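Long-range contacts in FACT-Spt16 (Cicer arietinum, PDB 5CE6), which probably serves as a histone chaperone subunit of the FACT complex, its N-terminal domain with a peptidase-like fold being linked to H3-H4 binding: residues 234-239 and 287-292; 269-274 and 298-303; 218-223 and 242-247; 313-318 and 444-449. All coordinates share one frame; numbering follows the deposited sequence.

Contact 1. Residues 234-239 and 287-292. With NA (sodium ion), chain E.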
# COMPACT_ATOMS: atom_id res chain seq x y z
N LYS A 234 2.02 30.79 -12.17
CA LYS A 234 2.18 29.58 -12.97
C LYS A 234 3.06 28.59 -12.22
O LYS A 234 4.20 28.90 -11.87
CB LYS A 234 2.77 29.88 -14.34
CG LYS A 234 2.89 28.64 -15.22
CD LYS A 234 3.67 28.91 -16.51
CE LYS A 234 3.74 27.63 -17.34
NZ LYS A 234 4.59 27.78 -18.55
N ILE A 235 2.54 27.40 -11.99
CA ILE A 235 3.31 26.34 -11.34
C ILE A 235 3.05 25.01 -12.06
O ILE A 235 1.91 24.70 -12.40
CB ILE A 235 2.98 26.26 -9.83
CG1 ILE A 235 3.99 25.38 -9.09
CG2 ILE A 235 1.55 25.78 -9.58
CD1 ILE A 235 3.87 25.46 -7.58
N LEU A 236 4.11 24.25 -12.32
CA LEU A 236 3.95 22.94 -12.96
C LEU A 236 3.47 21.90 -11.96
O LEU A 236 3.79 21.98 -10.77
CB LEU A 236 5.28 22.47 -13.55
CG LEU A 236 5.92 23.42 -14.55
CD1 LEU A 236 7.10 22.72 -15.23
CD2 LEU A 236 4.91 23.89 -15.58
N HIS A 237 2.73 20.90 -12.43
CA HIS A 237 2.26 19.86 -11.52
C HIS A 237 3.44 19.16 -10.87
O HIS A 237 3.39 18.80 -9.70
CB HIS A 237 1.36 18.84 -12.22
CG HIS A 237 0.08 19.41 -12.74
ND1 HIS A 237 -0.30 19.30 -14.06
CD2 HIS A 237 -0.91 20.09 -12.11
CE1 HIS A 237 -1.47 19.90 -14.23
NE2 HIS A 237 -1.86 20.39 -13.06
N SER A 238 4.52 18.98 -11.63
CA SER A 238 5.72 18.33 -11.11
C SER A 238 6.46 19.16 -10.05
O SER A 238 7.21 18.61 -9.24
CB SER A 238 6.67 17.98 -12.25
OG SER A 238 6.88 19.11 -13.09
N THR A 239 6.26 20.47 -10.07
CA THR A 239 6.85 21.34 -9.05
C THR A 239 6.05 21.21 -7.77
O THR A 239 6.62 21.09 -6.68
CB THR A 239 6.85 22.80 -9.50
OG1 THR A 239 7.75 22.95 -10.62
CG2 THR A 239 7.31 23.71 -8.37
N ASP A 287 4.36 17.81 -16.43
CA ASP A 287 5.03 19.11 -16.47
C ASP A 287 4.14 20.22 -17.01
O ASP A 287 4.63 21.27 -17.42
CB ASP A 287 6.29 19.05 -17.35
CG ASP A 287 7.41 18.25 -16.74
OD1 ASP A 287 7.40 17.97 -15.52
OD2 ASP A 287 8.34 17.92 -17.50
N GLU A 288 2.83 19.99 -17.02
CA GLU A 288 1.89 21.03 -17.43
C GLU A 288 1.59 21.96 -16.26
O GLU A 288 1.73 21.57 -15.10
CB GLU A 288 0.59 20.39 -17.95
CG GLU A 288 0.78 19.62 -19.23
CD GLU A 288 1.21 20.51 -20.37
OE1 GLU A 288 0.60 21.58 -20.56
OE2 GLU A 288 2.16 20.13 -21.09
N ALA A 289 1.18 23.18 -16.57
CA ALA A 289 0.86 24.17 -15.55
C ALA A 289 -0.47 23.82 -14.88
O ALA A 289 -1.38 23.31 -15.53
CB ALA A 289 0.79 25.55 -16.16
N LEU A 290 -0.56 24.09 -13.58
CA LEU A 290 -1.82 23.96 -12.86
C LEU A 290 -2.87 24.83 -13.53
O LEU A 290 -2.60 25.98 -13.87
CB LEU A 290 -1.64 24.39 -11.40
CG LEU A 290 -2.84 24.21 -10.49
CD1 LEU A 290 -2.99 22.73 -10.14
CD2 LEU A 290 -2.73 25.05 -9.23
N TYR A 291 -4.06 24.28 -13.73
CA TYR A 291 -5.12 25.00 -14.44
C TYR A 291 -6.25 25.30 -13.48
O TYR A 291 -6.75 24.40 -12.80
CB TYR A 291 -5.65 24.19 -15.62
CG TYR A 291 -6.60 24.96 -16.51
CD1 TYR A 291 -6.12 25.76 -17.54
CD2 TYR A 291 -7.98 24.88 -16.32
CE1 TYR A 291 -6.98 26.46 -18.35
CE2 TYR A 291 -8.84 25.59 -17.12
CZ TYR A 291 -8.34 26.37 -18.14
OH TYR A 291 -9.20 27.08 -18.96
N TYR A 292 -6.67 26.56 -13.42
CA TYR A 292 -7.66 26.96 -12.44
C TYR A 292 -8.62 28.03 -12.92
O TYR A 292 -9.16 28.78 -12.12
CB TYR A 292 -6.99 27.40 -11.13
CG TYR A 292 -5.83 28.34 -11.34
CD1 TYR A 292 -6.04 29.68 -11.61
CD2 TYR A 292 -4.52 27.87 -11.28
CE1 TYR A 292 -4.98 30.54 -11.81
CE2 TYR A 292 -3.45 28.72 -11.48
CZ TYR A 292 -3.69 30.05 -11.75
OH TYR A 292 -2.63 30.90 -11.95
NA NA E . -3.36 21.70 -16.44
O HOH W 1 -0.29 27.37 -12.93
O HOH W 2 -3.56 20.33 -18.83
O HOH W 3 -2.48 23.75 -18.17
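L236 and A289 meet in a single beta bridge where a loop turns into helix 237-249 of the pita-bread (M24 peptidase-like) lobe; L236 is the helix N-cap. Two backbone bonds hold the strips together. L290 N gives its hydrogen to I235 O at 2.8 Å, and H237 N reaches E288 O at 2.9 Å.

The tight part faces the core. The I235 and L290 side chains run alongside each other in the same direction, with CG2 of I235 3.9 Å from CB of L290 and helix 200-230 packed against both. CG of H237 is anti to its carbonyl carbon (chi1 -64°), beside the backbone N. A289 C lies over one ring face, toward the rim, and CD2 of H237 sits 3.9 Å from L290 CD1. NE2 bonds to S273 OG and ND1 to N286 OD1, which fixes the ring's rotation. An alanine at H237 would probably leave N286 OD1 and S273 OG short of a partner each and open a gap beside L290.

The outer side is looser. The extended K234 chain brushes A289 CB with its CE at 3.8 Å, and S238 OG donates to OD1 of the exposed D287 at 2.7 Å, with a weak second bond to N286 O. Water 1 joins I235 N to L290 O. Beside the H237 ring, A289 O binds the sodium ion at 2.7 Å, alongside waters 2 and 3.

Contact 2. Residues 269-274 and 298-303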
# COMPACT_ATOMS: atom_id res chain seq x y z
N PRO A 269 3.98 12.47 -5.02
CA PRO A 269 2.66 13.10 -4.91
C PRO A 269 2.03 13.35 -6.26
O PRO A 269 2.74 13.66 -7.23
CB PRO A 269 2.99 14.42 -4.21
CG PRO A 269 4.12 14.02 -3.27
CD PRO A 269 4.96 13.09 -4.12
N ILE A 270 0.71 13.20 -6.33
CA ILE A 270 0.00 13.30 -7.60
C ILE A 270 -0.76 14.60 -7.63
O ILE A 270 -1.56 14.86 -6.75
CB ILE A 270 -0.98 12.12 -7.77
CG1 ILE A 270 -0.19 10.81 -7.94
CG2 ILE A 270 -1.94 12.36 -8.95
CD1 ILE A 270 -1.04 9.55 -7.70
N PHE A 271 -0.47 15.43 -8.63
CA PHE A 271 -1.25 16.64 -8.87
C PHE A 271 -1.74 16.61 -10.29
O PHE A 271 -0.96 16.39 -11.22
CB PHE A 271 -0.38 17.87 -8.66
CG PHE A 271 -0.10 18.16 -7.22
CD1 PHE A 271 0.98 17.57 -6.58
CD2 PHE A 271 -0.92 19.02 -6.49
CE1 PHE A 271 1.24 17.81 -5.24
CE2 PHE A 271 -0.66 19.28 -5.15
CZ PHE A 271 0.42 18.68 -4.53
N GLN A 272 -3.05 16.82 -10.47
CA GLN A 272 -3.64 16.77 -11.81
C GLN A 272 -4.66 17.89 -11.97
O GLN A 272 -5.39 18.21 -11.03
CB GLN A 272 -4.35 15.43 -12.03
CG GLN A 272 -3.42 14.23 -11.96
CD GLN A 272 -4.13 12.90 -12.07
OE1 GLN A 272 -5.36 12.83 -12.08
NE2 GLN A 272 -3.36 11.82 -12.11
N SER A 273 -4.73 18.45 -13.17
CA SER A 273 -5.74 19.46 -13.46
C SER A 273 -5.85 19.61 -14.96
O SER A 273 -5.18 18.89 -15.70
CB SER A 273 -5.35 20.81 -12.83
OG SER A 273 -4.23 21.37 -13.50
N GLY A 274 -6.69 20.53 -15.42
CA GLY A 274 -6.68 20.91 -16.81
C GLY A 274 -7.06 19.81 -17.79
O GLY A 274 -6.51 19.73 -18.90
N ILE A 298 -9.12 20.21 -9.56
CA ILE A 298 -7.72 19.89 -9.28
C ILE A 298 -7.71 18.68 -8.37
O ILE A 298 -8.37 18.68 -7.32
CB ILE A 298 -7.01 21.08 -8.57
CG1 ILE A 298 -6.99 22.30 -9.49
CG2 ILE A 298 -5.58 20.70 -8.14
CD1 ILE A 298 -6.61 23.61 -8.79
N ILE A 299 -6.96 17.64 -8.74
CA ILE A 299 -6.86 16.45 -7.90
C ILE A 299 -5.47 16.39 -7.27
O ILE A 299 -4.47 16.58 -7.95
CB ILE A 299 -7.11 15.16 -8.70
CG1 ILE A 299 -8.56 15.13 -9.23
CG2 ILE A 299 -6.87 13.92 -7.83
CD1 ILE A 299 -8.87 13.87 -10.02
N CYS A 300 -5.43 16.15 -5.96
CA CYS A 300 -4.16 15.93 -5.26
C CYS A 300 -4.23 14.67 -4.41
O CYS A 300 -5.13 14.52 -3.58
CB CYS A 300 -3.77 17.10 -4.35
SG CYS A 300 -2.28 16.75 -3.34
N ALA A 301 -3.27 13.78 -4.61
CA ALA A 301 -3.15 12.59 -3.77
C ALA A 301 -1.75 12.56 -3.18
O ALA A 301 -0.77 12.71 -3.90
CB ALA A 301 -3.42 11.32 -4.57
N VAL A 302 -1.66 12.39 -1.87
CA VAL A 302 -0.35 12.34 -1.22
C VAL A 302 -0.34 11.27 -0.15
O VAL A 302 -1.35 11.02 0.51
CB VAL A 302 0.03 13.73 -0.64
CG1 VAL A 302 -1.02 14.22 0.31
CG2 VAL A 302 1.36 13.69 0.05
N GLY A 303 0.79 10.60 0.03
CA GLY A 303 0.88 9.64 1.11
C GLY A 303 2.26 9.63 1.73
O GLY A 303 3.27 9.56 1.02
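Strands 270-273 and 298-302 form an antiparallel pair in the curved sheet of the pita-bread lobe, their short axes 4.7 Å apart and 172° from parallel. I270 with A301 and Q272 with I299 are the hydrogen-bonded pairs. In the first, I270 N to A301 O spans 2.9 Å; in the second, I299 N to Q272 O is 2.8 Å long. Between them F271 faces C300 in a non-hydrogen-bonded pair.

On the side of F271 and C300 the key contact is a sulfur over an aromatic face. In the conformer of C300 described here, one of two modelled, SG is anti to the backbone N (chi1 174°) and lies 3.9 Å from the centroid of the F271 ring; the sulfur contact rests on this conformer and is doubtful for the other. C300 CB also touches the ring, 3.9 Å from F271 CE2. V221 of helix 200-230 packs on both residues, and L240 and T244 of helix 237-249 add to the cover over F271.

The other side carries I270, A301, Q272 and I299. CB of I270 and CB of A301 are 4.1 Å apart, while the Q272 amide sends NE2 to D278 O. The side chain of S285 closes the neighbouring backbone of 269-271: its OG is hydrogen-bonded to both P269 O and F271 N.

Contact 3. Residues 218-223 and 242-247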
# COMPACT_ATOMS: atom_id res chain seq x y z
N LYS A 218 -3.40 19.56 4.53
CA LYS A 218 -4.07 20.71 5.12
C LYS A 218 -3.18 21.94 5.21
O LYS A 218 -3.59 23.05 4.84
CB LYS A 218 -4.59 20.37 6.52
CG LYS A 218 -5.59 21.39 7.06
CD LYS A 218 -5.82 21.21 8.55
CE LYS A 218 -6.80 22.25 9.10
NZ LYS A 218 -8.22 21.94 8.76
N ASN A 219 -1.96 21.75 5.70
CA ASN A 219 -1.11 22.88 6.04
C ASN A 219 -0.10 23.28 4.97
O ASN A 219 0.47 24.36 5.03
CB ASN A 219 -0.39 22.62 7.37
CG ASN A 219 -1.36 22.40 8.51
OD1 ASN A 219 -2.35 23.12 8.64
ND2 ASN A 219 -1.07 21.41 9.34
N PHE A 220 0.12 22.41 4.00
CA PHE A 220 0.92 22.82 2.85
C PHE A 220 0.11 22.90 1.56
O PHE A 220 0.02 23.96 0.94
CB PHE A 220 2.15 21.95 2.64
CG PHE A 220 2.90 22.31 1.39
CD1 PHE A 220 3.63 23.48 1.33
CD2 PHE A 220 2.82 21.51 0.26
CE1 PHE A 220 4.30 23.84 0.18
CE2 PHE A 220 3.48 21.86 -0.90
CZ PHE A 220 4.22 23.03 -0.94
N VAL A 221 -0.46 21.77 1.14
CA VAL A 221 -1.10 21.71 -0.17
C VAL A 221 -2.24 22.71 -0.33
O VAL A 221 -2.26 23.47 -1.29
CB VAL A 221 -1.59 20.29 -0.53
CG1 VAL A 221 -2.28 20.30 -1.89
CG2 VAL A 221 -0.42 19.32 -0.53
N VAL A 222 -3.17 22.73 0.62
CA VAL A 222 -4.31 23.64 0.49
C VAL A 222 -3.86 25.09 0.44
O VAL A 222 -4.28 25.85 -0.43
CB VAL A 222 -5.36 23.41 1.59
CG1 VAL A 222 -6.37 24.53 1.60
CG2 VAL A 222 -6.04 22.05 1.40
N THR A 223 -2.96 25.46 1.34
CA THR A 223 -2.39 26.80 1.40
C THR A 223 -1.64 27.17 0.11
O THR A 223 -1.75 28.29 -0.39
CB THR A 223 -1.42 26.93 2.59
OG1 THR A 223 -2.14 26.67 3.80
CG2 THR A 223 -0.82 28.34 2.65
N GLU A 242 7.24 18.01 -6.29
CA GLU A 242 8.55 18.08 -5.63
C GLU A 242 8.46 18.84 -4.31
O GLU A 242 9.04 18.42 -3.30
CB GLU A 242 9.59 18.70 -6.57
N GLU A 243 7.71 19.94 -4.30
CA GLU A 243 7.59 20.77 -3.11
C GLU A 243 6.87 20.03 -1.99
O GLU A 243 7.19 20.19 -0.81
CB GLU A 243 6.85 22.07 -3.44
CG GLU A 243 7.60 23.00 -4.37
CD GLU A 243 8.86 23.55 -3.74
OE1 GLU A 243 8.77 24.09 -2.61
OE2 GLU A 243 9.94 23.43 -4.36
N THR A 244 5.89 19.21 -2.38
CA THR A 244 5.13 18.41 -1.42
C THR A 244 6.03 17.31 -0.83
O THR A 244 6.01 17.04 0.38
CB THR A 244 3.88 17.80 -2.08
OG1 THR A 244 3.05 18.85 -2.58
CG2 THR A 244 3.08 16.97 -1.08
N GLU A 245 6.83 16.69 -1.69
CA GLU A 245 7.83 15.72 -1.23
C GLU A 245 8.72 16.29 -0.15
O GLU A 245 8.96 15.65 0.87
CB GLU A 245 8.72 15.27 -2.39
CG GLU A 245 8.30 13.99 -3.08
CD GLU A 245 9.40 13.43 -3.96
OE1 GLU A 245 10.56 13.35 -3.49
OE2 GLU A 245 9.11 13.08 -5.12
N LYS A 246 9.23 17.49 -0.40
CA LYS A 246 10.14 18.14 0.54
C LYS A 246 9.51 18.34 1.92
O LYS A 246 10.18 18.19 2.94
CB LYS A 246 10.60 19.49 -0.00
CG LYS A 246 11.48 19.37 -1.22
CD LYS A 246 12.20 20.69 -1.49
CE LYS A 246 11.66 21.39 -2.72
NZ LYS A 246 12.39 22.67 -2.99
N VAL A 247 8.23 18.67 1.93
CA VAL A 247 7.51 18.89 3.18
C VAL A 247 7.29 17.58 3.93
O VAL A 247 7.39 17.52 5.16
CB VAL A 247 6.18 19.62 2.93
CG1 VAL A 247 5.40 19.73 4.21
CG2 VAL A 247 6.44 21.01 2.36
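The F220 ring is the flat group that carries this contact. Over one face lies V247 CG2, 4.0 Å from the ring centroid and only 15° off the normal, a CH-pi contact set slightly toward the CG and CD1 part of the rim. At the edge, in the ring plane, T244 OG1 comes to 3.5 Å from F220 CE2. E243 CB approaches CZ of F220 obliquely at 3.8 Å. Two adjacent residues of helix 237-249, E243 and T244, and V247 about one turn later thus meet one ring.

The ring gets there because CG of F220 is anti to its backbone N (chi1 175°), which carries it out from helix 200-230 toward the other helix. T244 OG1 is already hydrogen-bonded to L240 O of its own helix, so it meets the ring edge as a polar atom with a partner. V221 CG2 lies 4.1 Å from the same T244 OG1, on the side nearer the sheet, where V221 and T244 both touch F271.

Away from the ring E243 turns its carboxylate to K246: NZ and OE2 form a salt bridge of 2.9 Å within one helix.

No hydrogen bond crosses between the segments, whose axes stand 10.4 Å apart and run nearly antiparallel. Helix 200-230 has a wider pi-type turn at 218-221, just where F220 projects. The arrangement is an antiparallel helix pair, interlocked through one aromatic side chain and laid on the curved sheet, as in the pita-bread fold of M24 peptidases.

Contact 4. Residues 313-318 and 444-449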
# COMPACT_ATOMS: atom_id res chain seq x y z
N ILE A 313 -4.00 9.99 1.38
CA ILE A 313 -5.15 10.89 1.35
C ILE A 313 -5.26 11.43 -0.06
O ILE A 313 -4.27 11.49 -0.78
CB ILE A 313 -4.99 12.05 2.37
CG1 ILE A 313 -6.34 12.73 2.66
CG2 ILE A 313 -4.00 13.10 1.86
CD1 ILE A 313 -6.20 13.92 3.61
N ALA A 314 -6.46 11.76 -0.49
CA ALA A 314 -6.65 12.40 -1.79
C ALA A 314 -7.82 13.34 -1.65
O ALA A 314 -8.82 12.99 -1.02
CB ALA A 314 -6.90 11.37 -2.89
N ARG A 315 -7.69 14.52 -2.24
CA ARG A 315 -8.76 15.53 -2.22
C ARG A 315 -8.90 16.12 -3.60
O ARG A 315 -7.95 16.16 -4.37
CB ARG A 315 -8.43 16.63 -1.22
CG ARG A 315 -8.42 16.18 0.25
CD ARG A 315 -9.83 15.87 0.74
NE ARG A 315 -9.85 15.48 2.16
CZ ARG A 315 -9.81 14.21 2.58
NH1 ARG A 315 -9.74 13.21 1.71
NH2 ARG A 315 -9.85 13.95 3.89
N THR A 316 -10.10 16.58 -3.91
CA THR A 316 -10.35 17.29 -5.15
C THR A 316 -10.83 18.70 -4.80
O THR A 316 -11.67 18.88 -3.91
CB THR A 316 -11.42 16.59 -5.97
OG1 THR A 316 -10.96 15.27 -6.28
CG2 THR A 316 -11.68 17.33 -7.27
N PHE A 317 -10.28 19.69 -5.48
CA PHE A 317 -10.67 21.08 -5.26
C PHE A 317 -11.33 21.61 -6.52
O PHE A 317 -10.94 21.27 -7.64
CB PHE A 317 -9.45 21.91 -4.86
CG PHE A 317 -8.72 21.35 -3.68
CD1 PHE A 317 -9.16 21.59 -2.39
CD2 PHE A 317 -7.61 20.55 -3.87
CE1 PHE A 317 -8.50 21.05 -1.30
CE2 PHE A 317 -6.94 20.00 -2.78
CZ PHE A 317 -7.38 20.26 -1.50
N LEU A 318 -12.35 22.42 -6.34
CA LEU A 318 -13.18 22.84 -7.45
C LEU A 318 -13.10 24.35 -7.54
O LEU A 318 -13.27 25.04 -6.53
CB LEU A 318 -14.64 22.39 -7.23
CG LEU A 318 -14.99 20.90 -7.37
CD1 LEU A 318 -14.37 20.04 -6.27
CD2 LEU A 318 -16.51 20.69 -7.37
N THR A 444 -7.13 10.28 8.57
CA THR A 444 -6.74 11.42 7.74
C THR A 444 -7.82 12.49 7.75
O THR A 444 -7.97 13.24 6.78
CB THR A 444 -6.53 10.97 6.28
OG1 THR A 444 -7.62 10.13 5.90
CG2 THR A 444 -5.24 10.19 6.14
N SER A 445 -8.60 12.55 8.82
CA SER A 445 -9.62 13.59 8.94
C SER A 445 -8.94 14.96 9.16
O SER A 445 -8.27 15.16 10.16
CB SER A 445 -10.56 13.28 10.11
OG SER A 445 -11.73 14.07 10.04
N ILE A 446 -9.12 15.88 8.21
CA ILE A 446 -8.42 17.17 8.27
C ILE A 446 -9.35 18.36 8.11
O ILE A 446 -8.89 19.50 7.93
CB ILE A 446 -7.33 17.28 7.21
CG1 ILE A 446 -7.91 17.05 5.81
CG2 ILE A 446 -6.20 16.31 7.50
CD1 ILE A 446 -6.90 17.29 4.70
N GLY A 447 -10.65 18.11 8.16
CA GLY A 447 -11.62 19.17 8.02
C GLY A 447 -12.66 18.79 6.99
O GLY A 447 -12.48 17.84 6.24
N SER A 448 -13.75 19.54 6.97
CA SER A 448 -14.88 19.21 6.10
C SER A 448 -14.51 18.97 4.64
O SER A 448 -13.80 19.77 4.02
CB SER A 448 -15.95 20.30 6.18
OG SER A 448 -16.96 20.07 5.22
N LYS A 449 -14.98 17.85 4.11
CA LYS A 449 -14.80 17.51 2.71
C LYS A 449 -15.96 18.03 1.91
O LYS A 449 -16.01 17.84 0.69
CB LYS A 449 -14.73 15.99 2.53
CG LYS A 449 -13.43 15.37 2.96
CD LYS A 449 -13.44 13.86 2.73
CE LYS A 449 -14.22 13.10 3.78
NZ LYS A 449 -13.93 11.63 3.62
O HOH W 4 -11.17 15.62 6.09
O HOH W 5 -10.80 18.05 3.54
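R315 NH2 is held by a salt bridge to D431 OD1 and by a hydrogen bond to water 4 at 3.1 Å. That water also takes the N-H of I446 and donates to G447 O at 2.6 Å, while water 5 links R315 NE to the same carbonyl. NH1 turns back on its own strand, meeting A314 O at 2.9 Å from above the carbonyl plane.

Both faces of the guanidinium are covered. K449 CD lies over its centre, 3.6 Å from CZ of R315, the two chains crossing at about a right angle; on the opposite face sits I313 CD1, displaced toward the rim. I313 and I446 then meet tip to tip, CD1 to CD1 at 3.6 Å. The like charges of R315 and K449 come near each other, NH2 to NZ at 4.7 Å, and D431, which pairs with K449 NZ through OD2, probably offsets part of this repulsion. A leucine at R315 would probably leave D431 OD1 without its cationic mate and cut waters 4 and 5 off from the strand.

Strand 309-319 here lies between strand 296-306, to which I313 and R315 bond, and strand 424-435, reached by A314 at A430. The loop of 444-449 lies over it, with M217 of helix 200-230 touching I446 and Q336 of helix 323-342 holding K449 NZ.

How the contacts relate
From the N terminus, contact 3 comes first and closes the hairpin between helices 200-230 and 237-249. Contact 1 opens inside that loop, at the start of the second helix, and ends at the loop 287-292, so contacts 3 and 1 cross. Contact 2 opens before contact 1 closes and ends on strand 296-306, so these two cross as well; contacts 3 and 2 are in series. Contact 4 follows all three and spans the longest gap, bringing the loop after strand 440-442 back to strand 309-319. None nests. Contacts 2 and 4 use neighbouring strands of one sheet; both helices of contact 3 pack on contact 2, and helix 200-230 also reaches contact 4, where K218 bonds to I446.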